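Local coordinates for protein phthiocerol synthesis polyketide synthase type I PpsC (PDB 7AHB) that probably selects an acyl-CoA extender unit and loads it onto the acyl carrier protein during phthiocerol synthesis, through its acyltransferase domain, at residues 200-205 / 324-329; 72-77 / 117-122; 165-170 / 245-250. One frame throughout, in Å; residues are numbered along the deposited sequence.

Contact 1: 200-205 / 324-329. With SCN (thiocyanate ion), chain N.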
loop_
_atom_site.group_PDB
_atom_site.type_symbol
_atom_site.label_atom_id
_atom_site.label_comp_id
_atom_site.label_asym_id
_atom_site.label_seq_id
_atom_site.Cartn_x
_atom_site.Cartn_y
_atom_site.Cartn_z
ATOM N N ILE A 200 -8.400 -3.080 8.771
ATOM C CA ILE A 200 -8.587 -2.426 7.481
ATOM C C ILE A 200 -10.053 -2.516 7.099
ATOM O O ILE A 200 -10.618 -3.613 7.045
ATOM C CB ILE A 200 -7.718 -3.043 6.367
ATOM C CG1 ILE A 200 -6.235 -2.984 6.763
ATOM C CG2 ILE A 200 -7.952 -2.311 5.032
ATOM C CD1 ILE A 200 -5.284 -3.529 5.694
ATOM N N TYR A 201 -10.664 -1.364 6.814
ATOM C CA TYR A 201 -11.960 -1.336 6.133
ATOM C C TYR A 201 -11.650 -1.529 4.654
ATOM O O TYR A 201 -11.307 -0.565 3.955
ATOM C CB TYR A 201 -12.685 -0.019 6.372
ATOM C CG TYR A 201 -12.977 0.323 7.817
ATOM C CD1 TYR A 201 -14.150 -0.081 8.420
ATOM C CD2 TYR A 201 -12.080 1.066 8.563
ATOM C CE1 TYR A 201 -14.425 0.243 9.743
ATOM C CE2 TYR A 201 -12.338 1.407 9.882
ATOM C CZ TYR A 201 -13.517 0.998 10.466
ATOM O OH TYR A 201 -13.767 1.340 11.764
ATOM N N ALA A 202 -11.732 -2.778 4.171
ATOM C CA ALA A 202 -11.251 -3.042 2.817
ATOM C C ALA A 202 -12.275 -2.655 1.747
ATOM O O ALA A 202 -11.918 -2.093 0.703
ATOM C CB ALA A 202 -10.868 -4.507 2.667
ATOM N N SER A 203 -13.525 -2.946 1.978
ATOM C CA SER A 203 -14.590 -2.686 1.029
ATOM C C SER A 203 -15.905 -2.823 1.787
ATOM O O SER A 203 -15.896 -3.140 2.987
ATOM C CB SER A 203 -14.535 -3.660 -0.134
ATOM O OG SER A 203 -14.980 -4.934 0.261
ATOM N N PRO A 204 -17.049 -2.624 1.130
ATOM C CA PRO A 204 -18.327 -2.877 1.823
ATOM C C PRO A 204 -18.516 -4.330 2.181
ATOM O O PRO A 204 -19.390 -4.641 3.003
ATOM C CB PRO A 204 -19.393 -2.407 0.819
ATOM C CG PRO A 204 -18.653 -1.527 -0.168
ATOM C CD PRO A 204 -17.240 -2.090 -0.234
ATOM N N ARG A 205 -17.721 -5.234 1.597
ATOM C CA ARG A 205 -17.932 -6.665 1.757
ATOM C C ARG A 205 -16.787 -7.402 2.426
ATOM O O ARG A 205 -16.969 -8.563 2.799
ATOM C CB ARG A 205 -18.187 -7.320 0.390
ATOM C CG ARG A 205 -19.643 -7.327 -0.021
ATOM C CD ARG A 205 -19.799 -7.473 -1.544
ATOM N NE ARG A 205 -19.532 -6.202 -2.236
ATOM C CZ ARG A 205 -20.376 -5.162 -2.245
ATOM N NH1 ARG A 205 -20.055 -4.043 -2.903
ATOM N NH2 ARG A 205 -21.539 -5.230 -1.578
ATOM N N THR A 324 -7.294 -4.716 -6.287
ATOM C CA THR A 324 -8.155 -4.312 -7.390
ATOM C C THR A 324 -9.566 -4.873 -7.240
ATOM O O THR A 324 -10.537 -4.208 -7.625
ATOM C CB THR A 324 -7.519 -4.728 -8.720
ATOM O OG1 THR A 324 -7.173 -6.109 -8.686
ATOM C CG2 THR A 324 -6.247 -3.907 -8.984
ATOM N N HIS A 325 -9.712 -6.067 -6.657
ATOM C CA HIS A 325 -11.056 -6.588 -6.419
ATOM C C HIS A 325 -11.796 -5.776 -5.356
ATOM O O HIS A 325 -12.990 -5.491 -5.504
ATOM C CB HIS A 325 -10.997 -8.056 -6.000
ATOM C CG HIS A 325 -12.323 -8.611 -5.571
ATOM N ND1 HIS A 325 -13.382 -8.776 -6.444
ATOM C CD2 HIS A 325 -12.770 -9.027 -4.360
ATOM C CE1 HIS A 325 -14.419 -9.279 -5.794
ATOM N NE2 HIS A 325 -14.074 -9.439 -4.527
ATOM N N SER A 326 -11.111 -5.414 -4.269
ATOM C CA SER A 326 -11.731 -4.577 -3.241
ATOM C C SER A 326 -12.079 -3.202 -3.789
ATOM O O SER A 326 -13.130 -2.636 -3.454
ATOM C CB SER A 326 -10.796 -4.433 -2.034
ATOM O OG SER A 326 -10.613 -5.686 -1.396
ATOM N N ILE A 327 -11.199 -2.638 -4.620
ATOM C CA ILE A 327 -11.507 -1.365 -5.268
ATOM C C ILE A 327 -12.798 -1.489 -6.071
ATOM O O ILE A 327 -13.733 -0.690 -5.930
ATOM C CB ILE A 327 -10.324 -0.919 -6.152
ATOM C CG1 ILE A 327 -9.133 -0.538 -5.273
ATOM C CG2 ILE A 327 -10.735 0.252 -7.045
ATOM C CD1 ILE A 327 -7.836 -0.363 -6.022
ATOM N N SER A 328 -12.869 -2.497 -6.932
ATOM C CA SER A 328 -14.068 -2.670 -7.743
ATOM C C SER A 328 -15.302 -2.890 -6.874
ATOM O O SER A 328 -16.380 -2.355 -7.170
ATOM C CB SER A 328 -13.875 -3.835 -8.707
ATOM O OG SER A 328 -12.884 -3.510 -9.676
ATOM N N ASP A 329 -15.173 -3.678 -5.800
ATOM C CA ASP A 329 -16.320 -3.871 -4.915
ATOM C C ASP A 329 -16.823 -2.537 -4.365
ATOM O O ASP A 329 -18.033 -2.281 -4.341
ATOM C CB ASP A 329 -15.959 -4.803 -3.769
ATOM C CG ASP A 329 -15.968 -6.265 -4.188
ATOM O OD1 ASP A 329 -16.443 -6.567 -5.316
ATOM O OD2 ASP A 329 -15.492 -7.101 -3.393
HETATM S S SCN N . -6.988 -5.103 2.499
HETATM C C SCN N . -7.892 -5.501 0.979
HETATM N N SCN N . -8.450 -5.754 0.024
HETATM O O HOH W 1 -11.977 -0.311 -1.767
HETATM O O HOH W 2 -13.856 -6.720 -1.361
#

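Contact 2: 72-77 / 117-122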
loop_
_atom_site.group_PDB
_atom_site.type_symbol
_atom_site.label_atom_id
_atom_site.label_comp_id
_atom_site.label_asym_id
_atom_site.label_seq_id
_atom_site.Cartn_x
_atom_site.Cartn_y
_atom_site.Cartn_z
ATOM N N PRO A 72 14.247 1.837 -19.077
ATOM C CA PRO A 72 15.216 2.786 -18.498
ATOM C C PRO A 72 14.664 3.644 -17.381
ATOM O O PRO A 72 15.400 3.945 -16.431
ATOM C CB PRO A 72 15.646 3.640 -19.709
ATOM C CG PRO A 72 15.453 2.749 -20.884
ATOM C CD PRO A 72 14.261 1.860 -20.560
ATOM N N ALA A 73 13.396 4.051 -17.455
ATOM C CA ALA A 73 12.839 4.856 -16.374
ATOM C C ALA A 73 12.829 4.081 -15.064
ATOM O O ALA A 73 13.095 4.635 -13.991
ATOM C CB ALA A 73 11.430 5.315 -16.735
ATOM N N PHE A 74 12.504 2.794 -15.129
ATOM C CA PHE A 74 12.536 1.968 -13.931
ATOM C C PHE A 74 13.957 1.865 -13.402
ATOM O O PHE A 74 14.198 2.041 -12.203
ATOM C CB PHE A 74 11.951 0.588 -14.244
ATOM C CG PHE A 74 11.925 -0.340 -13.066
ATOM C CD1 PHE A 74 10.919 -0.251 -12.112
ATOM C CD2 PHE A 74 12.891 -1.309 -12.913
ATOM C CE1 PHE A 74 10.900 -1.102 -11.017
ATOM C CE2 PHE A 74 12.861 -2.162 -11.826
ATOM C CZ PHE A 74 11.866 -2.052 -10.884
ATOM N N ALA A 75 14.917 1.608 -14.299
ATOM C CA ALA A 75 16.319 1.460 -13.900
ATOM C C ALA A 75 16.889 2.754 -13.334
ATOM O O ALA A 75 17.687 2.720 -12.392
ATOM C CB ALA A 75 17.162 1.004 -15.092
ATOM N N ALA A 76 16.476 3.907 -13.878
ATOM C CA ALA A 76 16.960 5.178 -13.351
ATOM C C ALA A 76 16.487 5.380 -11.920
ATOM O O ALA A 76 17.262 5.791 -11.052
ATOM C CB ALA A 76 16.490 6.335 -14.240
ATOM N N ALA A 77 15.216 5.090 -11.656
ATOM C CA ALA A 77 14.679 5.249 -10.307
ATOM C C ALA A 77 15.410 4.341 -9.317
ATOM O O ALA A 77 15.839 4.779 -8.240
ATOM C CB ALA A 77 13.170 4.964 -10.307
ATOM N N GLN A 117 7.694 0.645 -5.305
ATOM C CA GLN A 117 6.544 1.532 -5.539
ATOM C C GLN A 117 6.971 2.833 -6.221
ATOM O O GLN A 117 6.335 3.294 -7.180
ATOM C CB GLN A 117 5.838 1.845 -4.221
ATOM C CG GLN A 117 4.972 0.678 -3.697
ATOM C CD GLN A 117 4.532 0.881 -2.283
ATOM O OE1 GLN A 117 5.228 1.502 -1.482
ATOM N NE2 GLN A 117 3.380 0.318 -1.948
ATOM N N LEU A 118 8.029 3.453 -5.717
ATOM C CA LEU A 118 8.518 4.685 -6.338
ATOM C C LEU A 118 9.088 4.430 -7.730
ATOM O O LEU A 118 8.844 5.210 -8.654
ATOM C CB LEU A 118 9.564 5.329 -5.443
ATOM C CG LEU A 118 9.069 5.671 -4.059
ATOM C CD1 LEU A 118 10.196 6.133 -3.186
ATOM C CD2 LEU A 118 7.959 6.742 -4.138
ATOM N N ALA A 119 9.833 3.332 -7.916
ATOM C CA ALA A 119 10.373 3.040 -9.244
ATOM C C ALA A 119 9.256 2.716 -10.235
ATOM O O ALA A 119 9.332 3.073 -11.416
ATOM C CB ALA A 119 11.392 1.880 -9.179
ATOM N N LEU A 120 8.211 2.022 -9.784
ATOM C CA LEU A 120 7.111 1.717 -10.692
ATOM C C LEU A 120 6.318 2.979 -11.039
ATOM O O LEU A 120 5.756 3.075 -12.131
ATOM C CB LEU A 120 6.179 0.654 -10.075
ATOM C CG LEU A 120 6.748 -0.775 -10.042
ATOM C CD1 LEU A 120 5.847 -1.685 -9.186
ATOM C CD2 LEU A 120 6.867 -1.331 -11.461
ATOM N N THR A 121 6.209 3.914 -10.095
ATOM C CA THR A 121 5.603 5.207 -10.396
ATOM C C THR A 121 6.393 5.932 -11.476
ATOM O O THR A 121 5.802 6.545 -12.369
ATOM C CB THR A 121 5.519 6.052 -9.131
ATOM O OG1 THR A 121 4.716 5.397 -8.116
ATOM C CG2 THR A 121 4.855 7.424 -9.432
ATOM N N ALA A 122 7.726 5.798 -11.447
ATOM C CA ALA A 122 8.577 6.373 -12.488
ATOM C C ALA A 122 8.316 5.712 -13.827
ATOM O O ALA A 122 8.327 6.374 -14.877
ATOM C CB ALA A 122 10.044 6.217 -12.104
#

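Contact 3: 165-170 / 245-250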
loop_
_atom_site.group_PDB
_atom_site.type_symbol
_atom_site.label_atom_id
_atom_site.label_comp_id
_atom_site.label_asym_id
_atom_site.label_seq_id
_atom_site.Cartn_x
_atom_site.Cartn_y
_atom_site.Cartn_z
ATOM N N ARG A 165 12.103 -1.055 11.599
ATOM C CA ARG A 165 13.016 -1.515 12.641
ATOM C C ARG A 165 12.305 -1.648 13.982
ATOM O O ARG A 165 12.613 -2.557 14.768
ATOM C CB ARG A 165 14.198 -0.563 12.779
ATOM C CG ARG A 165 15.232 -1.060 13.772
ATOM C CD ARG A 165 15.649 0.035 14.753
ATOM N NE ARG A 165 16.159 1.217 14.067
ATOM C CZ ARG A 165 15.603 2.426 14.116
ATOM N NH1 ARG A 165 14.499 2.633 14.825
ATOM N NH2 ARG A 165 16.153 3.432 13.430
ATOM N N LEU A 166 11.388 -0.723 14.275
ATOM C CA LEU A 166 10.601 -0.804 15.496
ATOM C C LEU A 166 9.668 -2.013 15.506
ATOM O O LEU A 166 9.413 -2.574 16.567
ATOM C CB LEU A 166 9.792 0.485 15.684
ATOM C CG LEU A 166 10.641 1.751 15.879
ATOM C CD1 LEU A 166 9.786 2.980 16.041
ATOM C CD2 LEU A 166 11.532 1.580 17.115
ATOM N N MET A 167 9.127 -2.400 14.363
ATOM C CA MET A 167 8.230 -3.532 14.287
ATOM C C MET A 167 8.948 -4.862 14.201
ATOM O O MET A 167 8.362 -5.873 14.593
ATOM C CB MET A 167 7.305 -3.353 13.077
ATOM C CG MET A 167 6.345 -2.164 13.209
ATOM S SD MET A 167 5.418 -1.786 11.700
ATOM C CE MET A 167 4.437 -3.273 11.575
ATOM N N ALA A 168 10.187 -4.883 13.738
ATOM C CA ALA A 168 10.879 -6.152 13.539
ATOM C C ALA A 168 10.928 -7.032 14.776
ATOM O O ALA A 168 10.716 -8.251 14.639
ATOM C CB ALA A 168 12.295 -5.872 13.036
ATOM N N PRO A 169 11.217 -6.520 15.977
ATOM C CA PRO A 169 11.282 -7.415 17.146
ATOM C C PRO A 169 9.973 -8.131 17.430
ATOM O O PRO A 169 9.985 -9.157 18.120
ATOM C CB PRO A 169 11.675 -6.475 18.295
ATOM C CG PRO A 169 12.326 -5.296 17.621
ATOM C CD PRO A 169 11.592 -5.131 16.309
ATOM N N LEU A 170 8.851 -7.622 16.915
ATOM C CA LEU A 170 7.532 -8.209 17.108
ATOM C C LEU A 170 7.223 -9.353 16.150
ATOM O O LEU A 170 6.214 -10.052 16.348
ATOM C CB LEU A 170 6.458 -7.132 16.944
ATOM C CG LEU A 170 6.564 -6.002 17.967
ATOM C CD1 LEU A 170 5.551 -4.877 17.677
ATOM C CD2 LEU A 170 6.354 -6.589 19.355
ATOM N N ASP A 245 0.542 0.774 20.027
ATOM C CA ASP A 245 0.758 1.812 21.028
ATOM C C ASP A 245 2.184 1.769 21.552
ATOM O O ASP A 245 2.812 2.807 21.773
ATOM C CB ASP A 245 -0.207 1.653 22.206
ATOM C CG ASP A 245 -1.665 1.593 21.773
ATOM O OD1 ASP A 245 -1.987 2.081 20.665
ATOM O OD2 ASP A 245 -2.470 1.039 22.551
ATOM N N ALA A 246 2.701 0.563 21.769
ATOM C CA ALA A 246 4.033 0.428 22.343
ATOM C C ALA A 246 5.086 1.146 21.513
ATOM O O ALA A 246 6.103 1.585 22.060
ATOM C CB ALA A 246 4.386 -1.051 22.487
ATOM N N LEU A 247 4.855 1.284 20.206
ATOM C CA LEU A 247 5.877 1.775 19.293
ATOM C C LEU A 247 5.763 3.267 19.005
ATOM O O LEU A 247 6.701 3.852 18.452
ATOM C CB LEU A 247 5.830 1.012 17.961
ATOM C CG LEU A 247 6.006 -0.507 18.025
ATOM C CD1 LEU A 247 6.035 -1.064 16.621
ATOM C CD2 LEU A 247 7.280 -0.845 18.797
ATOM N N GLN A 248 4.668 3.895 19.376
ATOM C CA GLN A 248 4.438 5.270 18.951
ATOM C C GLN A 248 5.418 6.248 19.576
ATOM O O GLN A 248 5.909 7.143 18.872
ATOM C CB GLN A 248 2.995 5.668 19.256
ATOM C CG GLN A 248 1.960 4.892 18.438
ATOM C CD GLN A 248 0.539 5.348 18.718
ATOM O OE1 GLN A 248 0.095 5.391 19.874
ATOM N NE2 GLN A 248 -0.183 5.697 17.657
ATOM N N PRO A 249 5.767 6.111 20.857
ATOM C CA PRO A 249 6.749 7.060 21.416
ATOM C C PRO A 249 8.085 7.010 20.712
ATOM O O PRO A 249 8.693 8.058 20.456
ATOM C CB PRO A 249 6.863 6.640 22.885
ATOM C CG PRO A 249 5.530 5.917 23.173
ATOM C CD PRO A 249 5.199 5.210 21.885
ATOM N N ALA A 250 8.561 5.812 20.376
ATOM C CA ALA A 250 9.839 5.710 19.679
ATOM C C ALA A 250 9.731 6.282 18.280
ATOM O O ALA A 250 10.665 6.935 17.805
ATOM C CB ALA A 250 10.312 4.259 19.620
#

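Contact 1: 200-205 / 324-329
Ser-203 of the small, ferredoxin-like subdomain faces Ser-326 and Asp-329 on helix 324-334 of the large α/β subdomain of the acyltransferase, in the loop that follows edge strand 197-201. Most of this buried junction is polar and bridged by water. Ser-203 OG accepts from Arg-205 N at 3.1 Å, with an N-H...O angle of 156°, closing an ST turn. OG sits between the backbone N and the carbonyl carbon, a position from which it also donates a hydrogen bond to water 2. That water donates one to Asp-329 OD2 at 2.6 Å and makes a weak bond to Ser-326 OG, so one solvent molecule links both segments through three side chains. Ser-203 CB rests against Asp-329 CB at 4.1 Å. A second water donates to Ala-202 O and, weakly, to Ser-326 O, joining the loop to the helix backbone.

Arg-205 reaches the same helix from the solvent side. Bent at chi3, its chain brings NH1 to Asp-329 O at 3.0 Å; the oxygen lies at the edge of the guanidinium, in its plane, but the bond is weak, with an N-H...O angle of 134°. Pro-204 CB covers part of one guanidinium face. The carboxylate stands almost perpendicular to the guanidinium, 84° between planes, with OD2 too far from NE for a salt bridge; the nearby positive charge would still be expected to favour an ionised Asp-329. Toward the strand, Ile-200 CG2 and CD1 approach the sulfur of a thiocyanate ion, probably from the crystallisation liquor. Ala-202 CB lies beside the carbon of this ion, whose nitrogen accepts from Ser-326 OG at 2.6 Å.

Contact 2: 72-77 / 117-122
Ala-77 and Ala-119 bring helices 72-89 and 106-126 together in a close, alanine-lined helix pair. The short axes approach to 7.9 Å and run roughly antiparallel, with 145° between their N-to-C directions. The tight part is the row of small side chains: Ala-77 CB presses on Ala-119 CA at 3.6 Å, meeting backbone as well as methyl, and Ala-122 CB closes on Ala-77 CB from the next turn at 3.8 Å. Methyl groups alone at these positions let the backbones come this near, with Ala-77 and Ala-119 CA atoms 5.0 Å apart.

Phe-74 fills the buried flank. A chi1 of -179° sets the ring trans to the amide nitrogen, and its end reaches helix 106-126 although its CB does not point there. CE1 meets Ala-119 CB at 3.5 Å, an oblique approach to the ring, while CD1 lies near both that methyl and Ala-119 O. Leu-120 runs alongside the phenylalanine and points the same way, its CD2 touching CE1 at 4.1 Å; its CB is directed away from helix 72-89, so it is the end of the chain that makes the contact.

The opposite flank is looser. Ala-73 CB makes its nearest approach to Ala-122 O, at 3.8 Å, and is partly exposed; together with Glu-71 this residue belongs to a sodium site, the ion lying about 3 Å from the alanine side chain.

Behind the interface, Thr-121 OG1 donates to Gln-117 O and also bonds Tyr-53 OH, at the end of the central strand 49-53. Leu-67 and Leu-68 of helix 65-70 cover Phe-74, Leu-120 packs against Ile-317 after strand 313-316, and the far side of helix 106-126 is backed by helix 141-147.

Contact 3: 165-170 / 245-250
Leu-247 reaches across to Leu-166, Met-167 and Leu-170, at the middle of an apolar patch in the helical part of the acyltransferase domain. From a CB that points at segment 165-170, the chain carries CG anti to its carbonyl carbon (chi1 -58°), and the two methyl groups divide there. CD1 makes most of the contacts: it meets Met-167 CG at 3.6 Å, the two side chains crossing at about a right angle, and lies 4.0 Å from Leu-170 CD1, where the leucines touch tip to tip. The same methyl comes near Leu-166 CB, at 4.2 Å. Both methyls touch Leu-166 O, CD2 being the nearer at 3.5 Å.

One helical turn further on, Ala-250 CB packs against the forked end of Leu-166, 3.8 Å from CD1 and almost as close to CD2. This outer pair is partly exposed, whereas Met-167 is buried. Leu-166 CD2 also lies at the edge of the Arg-165 guanidinium, in its plane; Arg-165 NH1 in turn forms a salt bridge to Glu-254 at the far end of helix 248-254, tying the two helices beyond the leucines. Inward, Met-294 of helix 287-295 touches both Met-167 and Leu-247, Gln-110 of helix 106-126 abuts Met-167, and Val-237, in the loop between strand 230-232 and helix 248-254, covers Met-167 and Leu-170.

In the fold
The three contacts lie at separate places in one acyltransferase domain. Contact 1 joins the small antiparallel-sheet subdomain to the large one; contact 2 pairs two helices, and contact 3 brings the end of helix 153-167 against the start of helix 248-254 and the turn before it. Contacts 1 and 2 lie on opposite sides of the chain's centre, their own centres 27 Å apart. Contact 3 is about 28 Å from contact 1 and 30 Å from contact 2, centre to centre, and none of the three touch. The probable GxSxG nucleophile elbow relates two of them: Ile-200 in contact 1 packs on its His-137, and Met-167 in contact 3 touches its Met-139. Helix 106-126 links contacts 2 and 3, supplying Ala-119 to one and Gln-110 beside the other.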